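Long-range contacts in glycoside hydrolase family 16 protein (Akkermansia muciniphila, PDB 6T2N), which probably acts as an endo-beta-galactosidase, cutting within the O-glycan chains of mucin and so helping gut bacteria to begin mucin breakdown: residues 46-51 and 300-305; 147-152 and 226-231; 178-183 and 234-239; 248-253 and 261-266; 134-139 and 268-273. All coordinates share one frame; numbering follows the deposited sequence.

Interaction 1 (46-51 and 300-305)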
# COMPACT_ATOMS: atom_id res chain seq x y z
N ARG A 46 -22.26 8.35 2.27
CA ARG A 46 -22.03 8.29 3.74
C ARG A 46 -22.52 6.95 4.31
O ARG A 46 -22.38 6.82 5.53
CB ARG A 46 -22.71 9.46 4.45
CG ARG A 46 -22.74 10.73 3.60
CD ARG A 46 -22.68 12.07 4.33
NE ARG A 46 -21.97 13.13 3.59
CZ ARG A 46 -20.63 13.18 3.36
NH1 ARG A 46 -19.83 12.21 3.78
NH2 ARG A 46 -20.10 14.19 2.70
N THR A 47 -23.01 5.99 3.50
CA THR A 47 -23.88 4.88 4.02
C THR A 47 -23.42 3.48 3.57
O THR A 47 -22.92 2.72 4.47
CB THR A 47 -25.34 5.19 3.71
OG1 THR A 47 -25.59 6.12 4.75
CG2 THR A 47 -26.33 4.04 3.83
N LEU A 48 -23.66 3.11 2.31
CA LEU A 48 -23.56 1.69 1.81
C LEU A 48 -24.57 0.80 2.55
O LEU A 48 -24.71 0.84 3.77
CB LEU A 48 -22.14 1.12 1.95
CG LEU A 48 -20.99 1.89 1.26
CD1 LEU A 48 -19.85 0.93 0.94
CD2 LEU A 48 -21.42 2.66 -0.00
N PRO A 49 -25.32 -0.06 1.82
CA PRO A 49 -26.13 -1.08 2.48
C PRO A 49 -25.22 -2.02 3.28
O PRO A 49 -24.09 -2.27 2.85
CB PRO A 49 -26.90 -1.75 1.32
CG PRO A 49 -26.10 -1.44 0.07
CD PRO A 49 -25.42 -0.12 0.35
N GLY A 50 -25.73 -2.50 4.42
CA GLY A 50 -24.96 -3.20 5.46
C GLY A 50 -24.79 -2.33 6.70
O GLY A 50 -24.05 -2.75 7.60
N GLY A 51 -25.42 -1.14 6.75
CA GLY A 51 -25.21 -0.14 7.82
C GLY A 51 -23.73 0.18 8.03
O GLY A 51 -23.32 0.40 9.19
N ARG A 300 -11.80 5.76 0.48
CA ARG A 300 -12.95 5.80 1.42
C ARG A 300 -12.85 4.63 2.39
O ARG A 300 -12.86 3.46 1.92
CB ARG A 300 -14.24 5.68 0.65
CG ARG A 300 -14.31 6.69 -0.48
CD ARG A 300 -15.58 6.50 -1.24
NE ARG A 300 -15.76 7.51 -2.27
CZ ARG A 300 -16.46 7.31 -3.37
NH1 ARG A 300 -17.04 6.15 -3.61
NH2 ARG A 300 -16.61 8.28 -4.24
N PHE A 301 -12.74 4.97 3.67
CA PHE A 301 -12.79 4.02 4.81
C PHE A 301 -14.18 4.05 5.45
O PHE A 301 -14.60 5.17 5.80
CB PHE A 301 -11.76 4.43 5.86
CG PHE A 301 -11.68 3.45 7.00
CD1 PHE A 301 -11.53 2.10 6.75
CD2 PHE A 301 -11.72 3.88 8.31
CE1 PHE A 301 -11.40 1.19 7.78
CE2 PHE A 301 -11.57 2.98 9.34
CZ PHE A 301 -11.40 1.64 9.08
N TYR A 302 -14.86 2.89 5.58
CA TYR A 302 -16.17 2.75 6.28
C TYR A 302 -16.14 1.71 7.43
O TYR A 302 -15.32 0.76 7.38
CB TYR A 302 -17.28 2.30 5.32
CG TYR A 302 -17.57 3.18 4.13
CD1 TYR A 302 -16.78 3.11 2.98
CD2 TYR A 302 -18.68 4.01 4.10
CE1 TYR A 302 -17.07 3.87 1.86
CE2 TYR A 302 -18.98 4.77 2.98
CZ TYR A 302 -18.18 4.69 1.85
OH TYR A 302 -18.45 5.44 0.74
N GLN A 303 -17.03 1.87 8.42
CA GLN A 303 -17.15 0.99 9.63
C GLN A 303 -18.62 0.80 10.05
O GLN A 303 -19.34 1.79 10.22
CB GLN A 303 -16.39 1.60 10.83
CG GLN A 303 -14.86 1.49 10.73
CD GLN A 303 -14.11 1.94 12.04
OE1 GLN A 303 -14.64 2.98 12.59
NE2 GLN A 303 -12.89 1.30 12.42
N THR A 304 -19.04 -0.44 10.30
CA THR A 304 -20.32 -0.71 11.00
C THR A 304 -20.09 -0.43 12.49
O THR A 304 -18.89 -0.37 12.90
CB THR A 304 -20.88 -2.12 10.74
OG1 THR A 304 -20.06 -3.15 11.29
CG2 THR A 304 -21.08 -2.39 9.26
N LYS A 305 -21.18 -0.23 13.24
CA LYS A 305 -21.17 -0.18 14.73
C LYS A 305 -20.24 -1.30 15.20
O LYS A 305 -19.38 -1.07 16.09
CB LYS A 305 -22.59 -0.39 15.26
CG LYS A 305 -22.73 -0.35 16.78
CD LYS A 305 -23.37 0.93 17.32
CE LYS A 305 -24.89 0.92 17.26
NZ LYS A 305 -25.47 2.27 17.49
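Leu48 lies across one face of the Tyr302 ring, and this apolar meeting is the centre of the contact. Leu48 CG stands 4.1 Å from the ring centroid, 19° off the normal and displaced toward the rim, a CH-pi arrangement, with CD2 passing near the hydroxyl. Tyr302 swings beside its backbone N (chi1 -58°), which lifts the ring from the strand toward the loop. Backbone atoms of Arg46 and Thr47 meet its edge, Thr47 N lying 4.2 Å from Tyr302 CE2. A second patch is methyl against carbonyl: Thr304 CG2 is 3.4 Å from Gly50 O and 3.6 Å from Gly51 O. The polar ends are held by the protein itself: Tyr302 OH bonds Pro45 O, and Thr304 OG1 bonds His307 ND1. Shortening Leu48 to an alanine would probably uncover this part of the ring face and leave the loop more mobile there. Loop 46-51 thus rests on the end of strand 292-302 mainly through apolar contact, with one hydroxyl bond to Pro45, just before Arg46, beside it.

Interaction 2 (147-152 and 226-231)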
# COMPACT_ATOMS: atom_id res chain seq x y z
N ARG A 147 -14.11 -1.37 6.09
CA ARG A 147 -14.04 -1.58 4.64
C ARG A 147 -13.32 -0.37 4.08
O ARG A 147 -13.77 0.78 4.36
CB ARG A 147 -15.44 -1.69 4.05
CG ARG A 147 -15.47 -1.70 2.53
CD ARG A 147 -16.84 -1.31 2.05
NE ARG A 147 -16.98 -1.56 0.63
CZ ARG A 147 -17.20 -2.74 0.09
NH1 ARG A 147 -17.29 -3.82 0.85
NH2 ARG A 147 -17.32 -2.86 -1.21
N LEU A 148 -12.26 -0.64 3.32
CA LEU A 148 -11.37 0.37 2.73
C LEU A 148 -11.42 0.22 1.23
O LEU A 148 -11.01 -0.86 0.74
CB LEU A 148 -9.95 0.14 3.22
CG LEU A 148 -8.96 1.18 2.72
CD1 LEU A 148 -9.42 2.62 3.02
CD2 LEU A 148 -7.61 0.87 3.34
N GLU A 149 -11.93 1.26 0.57
CA GLU A 149 -12.22 1.29 -0.88
C GLU A 149 -11.18 2.20 -1.51
O GLU A 149 -11.07 3.35 -1.04
CB GLU A 149 -13.61 1.86 -1.16
CG GLU A 149 -14.75 1.04 -0.61
CD GLU A 149 -16.11 1.52 -1.08
OE1 GLU A 149 -16.15 2.54 -1.84
OE2 GLU A 149 -17.12 0.86 -0.70
N VAL A 150 -10.45 1.70 -2.49
CA VAL A 150 -9.45 2.53 -3.22
C VAL A 150 -9.65 2.30 -4.71
O VAL A 150 -9.47 1.16 -5.20
CB VAL A 150 -8.00 2.26 -2.77
CG1 VAL A 150 -7.02 3.10 -3.60
CG2 VAL A 150 -7.81 2.55 -1.28
N ARG A 151 -10.03 3.39 -5.39
CA ARG A 151 -10.28 3.39 -6.85
C ARG A 151 -9.11 4.03 -7.58
O ARG A 151 -8.77 5.18 -7.21
CB ARG A 151 -11.55 4.14 -7.21
CG ARG A 151 -11.91 3.85 -8.66
CD ARG A 151 -13.35 3.42 -8.89
NE ARG A 151 -13.63 3.30 -10.31
CZ ARG A 151 -13.69 4.35 -11.13
NH1 ARG A 151 -13.45 5.58 -10.69
NH2 ARG A 151 -13.96 4.17 -12.41
N ALA A 152 -8.52 3.29 -8.55
CA ALA A 152 -7.22 3.65 -9.18
C ALA A 152 -7.04 3.05 -10.59
O ALA A 152 -7.32 1.84 -10.83
CB ALA A 152 -6.09 3.22 -8.26
N THR A 226 -11.81 -0.48 -8.60
CA THR A 226 -11.92 -0.32 -7.13
C THR A 226 -11.30 -1.52 -6.43
O THR A 226 -11.64 -2.69 -6.77
CB THR A 226 -13.37 -0.18 -6.70
OG1 THR A 226 -14.05 0.65 -7.64
CG2 THR A 226 -13.42 0.38 -5.30
N TYR A 227 -10.37 -1.24 -5.52
CA TYR A 227 -9.64 -2.25 -4.72
C TYR A 227 -10.24 -2.15 -3.32
O TYR A 227 -10.34 -1.07 -2.81
CB TYR A 227 -8.13 -1.99 -4.83
CG TYR A 227 -7.57 -2.12 -6.22
CD1 TYR A 227 -7.26 -3.35 -6.78
CD2 TYR A 227 -7.36 -1.01 -7.01
CE1 TYR A 227 -6.77 -3.48 -8.07
CE2 TYR A 227 -6.87 -1.11 -8.31
CZ TYR A 227 -6.57 -2.36 -8.86
OH TYR A 227 -6.09 -2.45 -10.14
N VAL A 228 -10.73 -3.25 -2.78
CA VAL A 228 -11.58 -3.25 -1.55
C VAL A 228 -11.09 -4.29 -0.52
O VAL A 228 -10.98 -5.54 -0.82
CB VAL A 228 -13.03 -3.57 -1.90
CG1 VAL A 228 -13.95 -3.26 -0.73
CG2 VAL A 228 -13.45 -2.88 -3.21
N MET A 229 -10.85 -3.81 0.68
CA MET A 229 -10.49 -4.67 1.82
C MET A 229 -11.63 -4.59 2.85
O MET A 229 -11.80 -3.53 3.45
CB MET A 229 -9.18 -4.18 2.43
CG MET A 229 -8.89 -4.91 3.70
SD MET A 229 -7.46 -4.35 4.63
CE MET A 229 -8.11 -2.82 5.29
N GLU A 230 -12.38 -5.67 3.06
CA GLU A 230 -13.25 -5.85 4.28
C GLU A 230 -12.41 -6.58 5.35
O GLU A 230 -11.66 -7.50 4.96
CB GLU A 230 -14.55 -6.59 3.93
CG GLU A 230 -15.61 -5.73 3.25
CD GLU A 230 -16.96 -6.38 2.95
OE1 GLU A 230 -17.04 -7.63 2.93
OE2 GLU A 230 -17.95 -5.63 2.76
N TRP A 231 -12.53 -6.19 6.63
CA TRP A 231 -11.64 -6.60 7.75
C TRP A 231 -12.41 -6.55 9.08
O TRP A 231 -12.74 -5.45 9.53
CB TRP A 231 -10.41 -5.67 7.74
CG TRP A 231 -9.42 -5.79 8.86
CD1 TRP A 231 -9.17 -6.89 9.61
CD2 TRP A 231 -8.48 -4.79 9.32
NE1 TRP A 231 -8.17 -6.65 10.51
CE2 TRP A 231 -7.73 -5.36 10.36
CE3 TRP A 231 -8.21 -3.47 8.97
CZ2 TRP A 231 -6.74 -4.67 11.04
CZ3 TRP A 231 -7.21 -2.78 9.64
CH2 TRP A 231 -6.48 -3.38 10.66
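Arg147 meets the neighbouring strand through two side chains: Val228 CG1 sits over the centre of its guanidinium, 3.4 Å from CZ, and Glu230 OE2 takes a salt bridge from NH1 at 2.7 Å. The Glu230 carboxylate plane is turned 74° from the guanidinium plane. Within its own strand, Arg147 NE gives a bond to the anti lone pair of Glu149 OE2 at 2.8 Å, close to the guanidinium plane, so two acids at the edge and a methyl on one face fix the group's rotation. A methionine in place of Arg147 would probably leave both Glu149 and Glu230 without their shared positive partner. Further out, Trp52 touches both Arg147 and Glu230. Between the strands, antiparallel backbone bonds set the register at Leu148-Met229 and Val150-Tyr227. On the face away from Arg147, Leu148 packs onto Leu166 and Val150 onto Ile164 of strand 160-168. A mixed face with the charged network, and an apolar face packed on a second sheet, fit the GH16 beta-jelly-roll sandwich.

Interaction 3 (178-183 and 234-239)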
# COMPACT_ATOMS: atom_id res chain seq x y z
N GLY A 178 2.95 -7.45 10.31
CA GLY A 178 1.89 -7.56 9.27
C GLY A 178 1.97 -6.58 8.07
O GLY A 178 2.42 -5.43 8.20
N GLU A 179 1.49 -7.05 6.93
CA GLU A 179 1.43 -6.33 5.66
C GLU A 179 0.26 -6.86 4.83
O GLU A 179 0.23 -8.06 4.52
CB GLU A 179 2.74 -6.48 4.88
CG GLU A 179 2.91 -5.35 3.84
CD GLU A 179 3.98 -5.56 2.78
OE1 GLU A 179 5.17 -5.83 3.15
OE2 GLU A 179 3.61 -5.56 1.60
N ILE A 180 -0.61 -5.95 4.41
CA ILE A 180 -1.81 -6.19 3.56
C ILE A 180 -1.61 -5.43 2.25
O ILE A 180 -1.67 -4.20 2.29
CB ILE A 180 -3.07 -5.71 4.31
CG1 ILE A 180 -3.11 -6.26 5.73
CG2 ILE A 180 -4.34 -6.03 3.54
CD1 ILE A 180 -4.07 -5.51 6.59
N ASP A 181 -1.33 -6.16 1.19
CA ASP A 181 -1.11 -5.69 -0.19
C ASP A 181 -2.43 -5.78 -0.97
O ASP A 181 -2.70 -6.88 -1.54
CB ASP A 181 -0.05 -6.61 -0.82
CG ASP A 181 1.27 -6.65 -0.03
OD1 ASP A 181 1.41 -5.79 0.88
OD2 ASP A 181 2.16 -7.45 -0.41
N MET A 182 -3.23 -4.70 -1.00
CA MET A 182 -4.53 -4.75 -1.74
C MET A 182 -4.21 -4.88 -3.25
O MET A 182 -4.83 -5.75 -3.94
CB MET A 182 -5.46 -3.56 -1.43
CG MET A 182 -5.61 -3.27 0.05
SD MET A 182 -6.65 -1.82 0.51
CE MET A 182 -7.92 -1.85 -0.77
N LEU A 183 -3.21 -4.12 -3.72
CA LEU A 183 -2.73 -4.19 -5.13
C LEU A 183 -1.21 -4.18 -5.21
O LEU A 183 -0.59 -3.27 -4.64
CB LEU A 183 -3.29 -3.02 -5.93
CG LEU A 183 -2.55 -2.72 -7.24
CD1 LEU A 183 -2.80 -3.82 -8.26
CD2 LEU A 183 -2.98 -1.37 -7.80
N ASP A 234 -12.22 -11.55 12.61
CA ASP A 234 -12.31 -12.97 12.19
C ASP A 234 -11.73 -13.22 10.79
O ASP A 234 -11.20 -14.36 10.60
CB ASP A 234 -13.75 -13.45 12.27
CG ASP A 234 -14.17 -13.89 13.66
OD1 ASP A 234 -13.48 -14.76 14.27
OD2 ASP A 234 -15.17 -13.36 14.14
N SER A 235 -11.81 -12.25 9.85
CA SER A 235 -11.18 -12.38 8.50
C SER A 235 -10.75 -11.04 7.87
O SER A 235 -11.23 -9.97 8.29
CB SER A 235 -12.10 -13.10 7.55
OG SER A 235 -13.26 -12.32 7.33
N ILE A 236 -9.89 -11.14 6.85
CA ILE A 236 -9.65 -10.09 5.82
C ILE A 236 -9.91 -10.64 4.41
O ILE A 236 -9.31 -11.65 4.02
CB ILE A 236 -8.24 -9.54 5.92
CG1 ILE A 236 -7.91 -9.13 7.34
CG2 ILE A 236 -8.11 -8.34 4.97
CD1 ILE A 236 -6.47 -8.79 7.51
N LYS A 237 -10.79 -9.93 3.67
CA LYS A 237 -11.10 -10.11 2.24
C LYS A 237 -10.37 -8.98 1.50
O LYS A 237 -10.48 -7.87 1.99
CB LYS A 237 -12.62 -10.00 1.98
CG LYS A 237 -13.44 -11.25 2.30
CD LYS A 237 -14.76 -11.02 3.08
CE LYS A 237 -15.08 -12.16 4.04
NZ LYS A 237 -16.50 -12.19 4.52
N LEU A 238 -9.65 -9.31 0.42
CA LEU A 238 -9.03 -8.39 -0.57
C LEU A 238 -9.65 -8.66 -1.94
O LEU A 238 -9.42 -9.75 -2.53
CB LEU A 238 -7.53 -8.63 -0.65
CG LEU A 238 -6.78 -8.41 0.65
CD1 LEU A 238 -5.31 -8.57 0.43
CD2 LEU A 238 -7.03 -7.06 1.28
N MET A 239 -10.38 -7.66 -2.43
CA MET A 239 -11.05 -7.72 -3.75
C MET A 239 -10.53 -6.62 -4.67
O MET A 239 -9.94 -5.62 -4.18
CB MET A 239 -12.56 -7.55 -3.59
CG MET A 239 -13.26 -8.72 -2.89
SD MET A 239 -14.87 -8.19 -2.27
CE MET A 239 -14.32 -7.30 -0.81
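Ile180 and Leu238 form the tight part of this contact, with Ile180 CG2 3.7 Å from Leu238 CD2. The two isoleucine methyl branches have different tasks: CG2, anti to the backbone N, is driven into the leucine fork, while CD1 goes to Ile236. Leu238 CD1 also rests 3.7 Å from the backbone Asp181 O, and Met182 CG approaches Leu238 CD2 at 4.2 Å. Strands 179-181 and 235-239 are 9.2 Å apart with their directions 29° from each other, the face-to-face meeting of the two sheets in the GH16 jelly roll; Met229, Phe197 and Phe263 pack around the same side chains. Residues 179-184 read Glu-Ile-Asp-Met-Leu-Glu, matching the family's EXDXXE signature, and the strand makes a classic beta bulge opposite Ile164, at Met182 and Leu183. In relatives the two glutamates of this motif do the catalysis, probably so here. Ile180 turns to the other sheet, while the Asp181 side chain turns away from it; Asp181 OD2 bonds His198 NE2 and Glu179 OE1 bonds Trp174 NE1. Packing slackens toward Ile236, whose CD1 meets Ile180 CD1 tip to tip at 4.2 Å. On the opposite side of strand 235-239, Lys237 reaches out to solvent.

Interaction 4 (248-253 and 261-266)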
# COMPACT_ATOMS: atom_id res chain seq x y z
N ILE A 248 -8.11 -14.28 4.18
CA ILE A 248 -7.35 -14.93 5.28
C ILE A 248 -8.32 -15.12 6.46
O ILE A 248 -9.14 -14.23 6.66
CB ILE A 248 -6.16 -14.01 5.57
CG1 ILE A 248 -5.17 -14.72 6.48
CG2 ILE A 248 -6.59 -12.67 6.14
CD1 ILE A 248 -4.00 -13.83 6.85
N ASP A 249 -8.33 -16.29 7.15
CA ASP A 249 -9.09 -16.45 8.42
C ASP A 249 -8.12 -16.04 9.54
O ASP A 249 -7.01 -16.61 9.60
CB ASP A 249 -9.74 -17.84 8.51
CG ASP A 249 -10.29 -18.25 9.88
OD1 ASP A 249 -10.21 -17.39 10.83
OD2 ASP A 249 -10.76 -19.45 10.00
N LEU A 250 -8.45 -15.01 10.33
CA LEU A 250 -7.52 -14.48 11.39
C LEU A 250 -7.39 -15.48 12.59
O LEU A 250 -6.44 -15.33 13.42
CB LEU A 250 -8.03 -13.09 11.82
CG LEU A 250 -7.44 -11.88 11.11
CD1 LEU A 250 -6.99 -12.22 9.70
CD2 LEU A 250 -8.45 -10.74 11.08
N ASN A 251 -8.26 -16.49 12.70
CA ASN A 251 -8.14 -17.57 13.76
C ASN A 251 -6.94 -18.55 13.48
O ASN A 251 -6.39 -19.13 14.32
CB ASN A 251 -9.44 -18.43 14.07
CG ASN A 251 -10.55 -17.29 14.61
OD1 ASN A 251 -11.50 -16.88 13.94
ND2 ASN A 251 -10.48 -16.79 15.76
N THR A 252 -6.32 -18.34 12.24
CA THR A 252 -5.09 -19.05 11.75
C THR A 252 -3.82 -18.15 11.78
O THR A 252 -2.69 -18.69 11.69
CB THR A 252 -5.28 -19.59 10.33
OG1 THR A 252 -5.21 -18.40 9.54
CG2 THR A 252 -6.57 -20.36 10.13
N THR A 253 -3.96 -16.83 11.95
CA THR A 253 -2.79 -15.93 12.12
C THR A 253 -2.57 -15.59 13.60
O THR A 253 -2.04 -14.49 13.86
CB THR A 253 -2.94 -14.65 11.29
OG1 THR A 253 -3.90 -13.72 11.82
CG2 THR A 253 -3.38 -14.98 9.88
N ASN A 261 -1.47 -12.34 17.22
CA ASN A 261 -2.17 -11.81 16.01
C ASN A 261 -1.76 -10.39 15.58
O ASN A 261 -2.28 -9.40 16.10
CB ASN A 261 -3.69 -11.82 16.15
CG ASN A 261 -4.28 -12.50 14.94
OD1 ASN A 261 -4.83 -13.61 15.04
ND2 ASN A 261 -4.03 -11.91 13.78
N PRO A 262 -0.95 -10.25 14.51
CA PRO A 262 -0.61 -8.94 13.98
C PRO A 262 -1.76 -8.25 13.23
O PRO A 262 -1.66 -7.02 12.99
CB PRO A 262 0.52 -9.33 13.04
CG PRO A 262 0.09 -10.62 12.47
CD PRO A 262 -0.36 -11.33 13.71
N PHE A 263 -2.81 -8.99 12.86
CA PHE A 263 -3.93 -8.47 12.03
C PHE A 263 -5.08 -7.92 12.88
O PHE A 263 -6.13 -7.56 12.32
CB PHE A 263 -4.38 -9.55 11.05
CG PHE A 263 -3.35 -9.79 9.98
CD1 PHE A 263 -2.88 -8.71 9.22
CD2 PHE A 263 -2.87 -11.06 9.71
CE1 PHE A 263 -1.94 -8.90 8.23
CE2 PHE A 263 -1.92 -11.25 8.73
CZ PHE A 263 -1.46 -10.16 7.99
N ARG A 264 -4.91 -7.86 14.21
CA ARG A 264 -5.88 -7.19 15.12
C ARG A 264 -5.15 -6.01 15.77
O ARG A 264 -5.36 -5.72 16.94
CB ARG A 264 -6.46 -8.17 16.15
CG ARG A 264 -7.01 -9.48 15.57
CD ARG A 264 -7.63 -10.42 16.63
NE ARG A 264 -8.52 -11.47 16.07
CZ ARG A 264 -8.47 -12.79 16.35
NH1 ARG A 264 -7.59 -13.26 17.22
NH2 ARG A 264 -9.29 -13.64 15.72
N THR A 265 -4.26 -5.37 15.04
CA THR A 265 -3.62 -4.11 15.45
C THR A 265 -3.93 -3.14 14.34
O THR A 265 -4.40 -3.56 13.28
CB THR A 265 -2.13 -4.33 15.74
OG1 THR A 265 -1.35 -4.66 14.58
CG2 THR A 265 -1.98 -5.42 16.78
N PRO A 266 -3.75 -1.82 14.57
CA PRO A 266 -3.95 -0.84 13.50
C PRO A 266 -2.85 -0.91 12.43
O PRO A 266 -1.66 -1.27 12.68
CB PRO A 266 -3.98 0.49 14.25
CG PRO A 266 -3.15 0.24 15.48
CD PRO A 266 -3.38 -1.20 15.85
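The ring of Phe263 meets Thr253 at its edge, with Thr253 OG1 3.5 Å from Phe263 CD2, and carries Pro262 CG over one face, displaced toward the rim. Ile248 CD1 approaches obliquely from the other side of the plane, 3.8 Å from Phe263 CE2. At the base of the phenyl, Leu250 CG packs on Phe263 CB at 3.8 Å, the two side chains crossing at about a right angle. The Arg264 guanidinium is the second flat group: Leu250 O lies over one face, 4.0 Å from NH2. NH2 is anchored by Lys233 O. Asp249 organises the bend before these residues: its OD1 accepts from Asn251 N at 2.8 Å, met from above the carboxylate plane, and its backbone O accepts from Thr252 OG1. Phe263 also touches Ile236, and its backbone O bonds Trp231 NE1. An Asx turn at the end of strand 243-249, packed against Phe263 from the loop before strand 267-275, forms part of the connection between the two sheets of the jelly roll.

Interaction 5 (134-139 and 268-273)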
# COMPACT_ATOMS: atom_id res chain seq x y z
N SER A 134 5.27 8.54 -3.37
CA SER A 134 4.74 7.63 -2.34
C SER A 134 4.14 8.52 -1.25
O SER A 134 4.87 9.48 -0.80
CB SER A 134 5.81 6.69 -1.78
OG SER A 134 5.26 5.78 -0.84
N VAL A 135 2.89 8.25 -0.89
CA VAL A 135 2.20 8.89 0.27
C VAL A 135 1.93 7.82 1.33
O VAL A 135 1.63 6.67 0.95
CB VAL A 135 0.90 9.60 -0.13
CG1 VAL A 135 1.18 10.89 -0.87
CG2 VAL A 135 -0.03 8.70 -0.94
N THR A 136 1.96 8.22 2.59
CA THR A 136 1.80 7.29 3.72
C THR A 136 0.89 7.97 4.73
O THR A 136 1.02 9.22 4.92
CB THR A 136 3.18 6.95 4.30
OG1 THR A 136 3.02 6.18 5.49
CG2 THR A 136 4.00 8.20 4.56
N THR A 137 0.02 7.19 5.37
CA THR A 137 -0.83 7.72 6.46
C THR A 137 -0.11 7.50 7.79
O THR A 137 -0.70 7.81 8.81
CB THR A 137 -2.24 7.14 6.35
OG1 THR A 137 -2.28 5.80 6.84
CG2 THR A 137 -2.77 7.22 4.93
N ILE A 138 1.14 7.02 7.77
CA ILE A 138 1.81 6.48 9.00
C ILE A 138 1.47 7.44 10.13
O ILE A 138 1.04 6.94 11.18
CB ILE A 138 3.33 6.25 8.85
CG1 ILE A 138 3.89 5.37 9.99
CG2 ILE A 138 4.09 7.55 8.70
CD1 ILE A 138 5.39 5.09 9.93
N LYS A 139 1.51 8.73 9.83
CA LYS A 139 1.45 9.83 10.83
C LYS A 139 0.10 10.55 10.79
O LYS A 139 -0.07 11.49 11.55
CB LYS A 139 2.58 10.83 10.58
CG LYS A 139 3.86 10.46 11.32
CD LYS A 139 5.04 11.38 11.13
CE LYS A 139 6.23 10.81 11.87
NZ LYS A 139 7.46 11.61 11.66
N TYR A 268 -1.31 1.22 8.80
CA TYR A 268 -1.29 2.52 8.04
C TYR A 268 -1.14 2.24 6.55
O TYR A 268 -0.74 1.14 6.16
CB TYR A 268 -0.27 3.53 8.56
CG TYR A 268 1.13 3.04 8.46
CD1 TYR A 268 1.82 3.17 7.28
CD2 TYR A 268 1.75 2.40 9.53
CE1 TYR A 268 3.12 2.72 7.16
CE2 TYR A 268 3.05 1.91 9.42
CZ TYR A 268 3.73 2.07 8.22
OH TYR A 268 5.01 1.63 8.02
N LEU A 269 -1.60 3.21 5.76
CA LEU A 269 -1.83 3.04 4.30
C LEU A 269 -0.72 3.72 3.50
O LEU A 269 -0.26 4.82 3.89
CB LEU A 269 -3.18 3.60 3.89
CG LEU A 269 -3.43 3.56 2.38
CD1 LEU A 269 -3.38 2.14 1.82
CD2 LEU A 269 -4.77 4.22 2.01
N ILE A 270 -0.32 3.06 2.42
CA ILE A 270 0.69 3.55 1.45
C ILE A 270 0.14 3.42 0.04
O ILE A 270 -0.31 2.29 -0.30
CB ILE A 270 1.97 2.76 1.52
CG1 ILE A 270 2.60 2.87 2.90
CG2 ILE A 270 2.88 3.25 0.44
CD1 ILE A 270 3.99 2.27 2.94
N LEU A 271 0.27 4.52 -0.72
CA LEU A 271 0.01 4.60 -2.18
C LEU A 271 1.32 5.00 -2.85
O LEU A 271 1.88 6.02 -2.47
CB LEU A 271 -1.10 5.63 -2.40
CG LEU A 271 -2.34 5.45 -1.52
CD1 LEU A 271 -3.35 6.54 -1.81
CD2 LEU A 271 -3.00 4.13 -1.78
N ASN A 272 1.85 4.20 -3.76
CA ASN A 272 3.20 4.45 -4.31
C ASN A 272 3.34 3.77 -5.69
O ASN A 272 2.57 2.81 -5.99
CB ASN A 272 4.27 4.03 -3.30
CG ASN A 272 4.45 2.53 -3.32
OD1 ASN A 272 3.66 1.81 -2.74
ND2 ASN A 272 5.36 2.02 -4.12
N SER A 273 4.24 4.31 -6.53
CA SER A 273 4.82 3.63 -7.70
C SER A 273 6.31 3.48 -7.45
O SER A 273 7.03 4.50 -7.38
CB SER A 273 4.57 4.35 -8.96
OG SER A 273 3.19 4.33 -9.28
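Ile138 lies alongside the Tyr268 ring and covers one of its faces along most of its length. Its CB starts near the root of the ring, 3.8 Å from Tyr268 CD1. CG1 then stands over the centre, 3.6 Å from the centroid and 10° off the normal, a CH-pi contact. CD1 ends over the far rim, 3.8 Å from Tyr268 CZ, with the hydroxyl just beyond. A chain extended beyond CB (chi1 -166°) carries the isoleucine along the tyrosine, both pointing the same way. Next to them Thr137 replaces a backbone partner by its hydroxyl: OG1 accepts from Leu269 N at 2.9 Å in an almost straight bond (176°) and also bonds Lys141 O, while Thr137 N gives to Leu269 O at 2.8 Å. Thr136 OG1 accepts from Ile138 N at 3.1 Å, an ST turn that sets the chain bending out of the strand. Farther along, Val135 and Leu271 exchange both backbone bonds as an antiparallel hydrogen-bonded pair, and Val135 CG2 packs on Leu271 CB at 3.6 Å, on the face toward Trp70 and Val299. The other face bears Ser134, bonded to Glu73, and Asn272, bonded through OD1 to Trp165 NE1. Strand 127-136 and the turn after it are therefore held to strand 267-275 by regular backbone bonding, then by the Thr137 hydroxyl, which takes over the pairing while Thr136 OG1 shapes the turn, and finally by an aliphatic cover on an aromatic face.

Overall arrangement
Interactions 2, 3 and 4 form a continuous row through strands 225-231, 235-240 and 243-249: centres of neighbours lie about 10 Å apart, and backbone bonds such as Val228 O to Met239 N probably join them. Interaction 1 abuts the other side of interaction 2, about 12 Å away between centres, where strand 292-302 pairs with strand 146-153. Interaction 5 belongs to the opposing sheet, shared with segment 178-183, which bears the probable catalytic motif; Trp165 touches Glu179 and Asp181 as well as Ile270. The calcium ion, bound by Glu59, Gly98 and Asp297, lies near interactions 1 and 2, about 7 Å from the Arg151 side chain and about 12 Å from that of Tyr302.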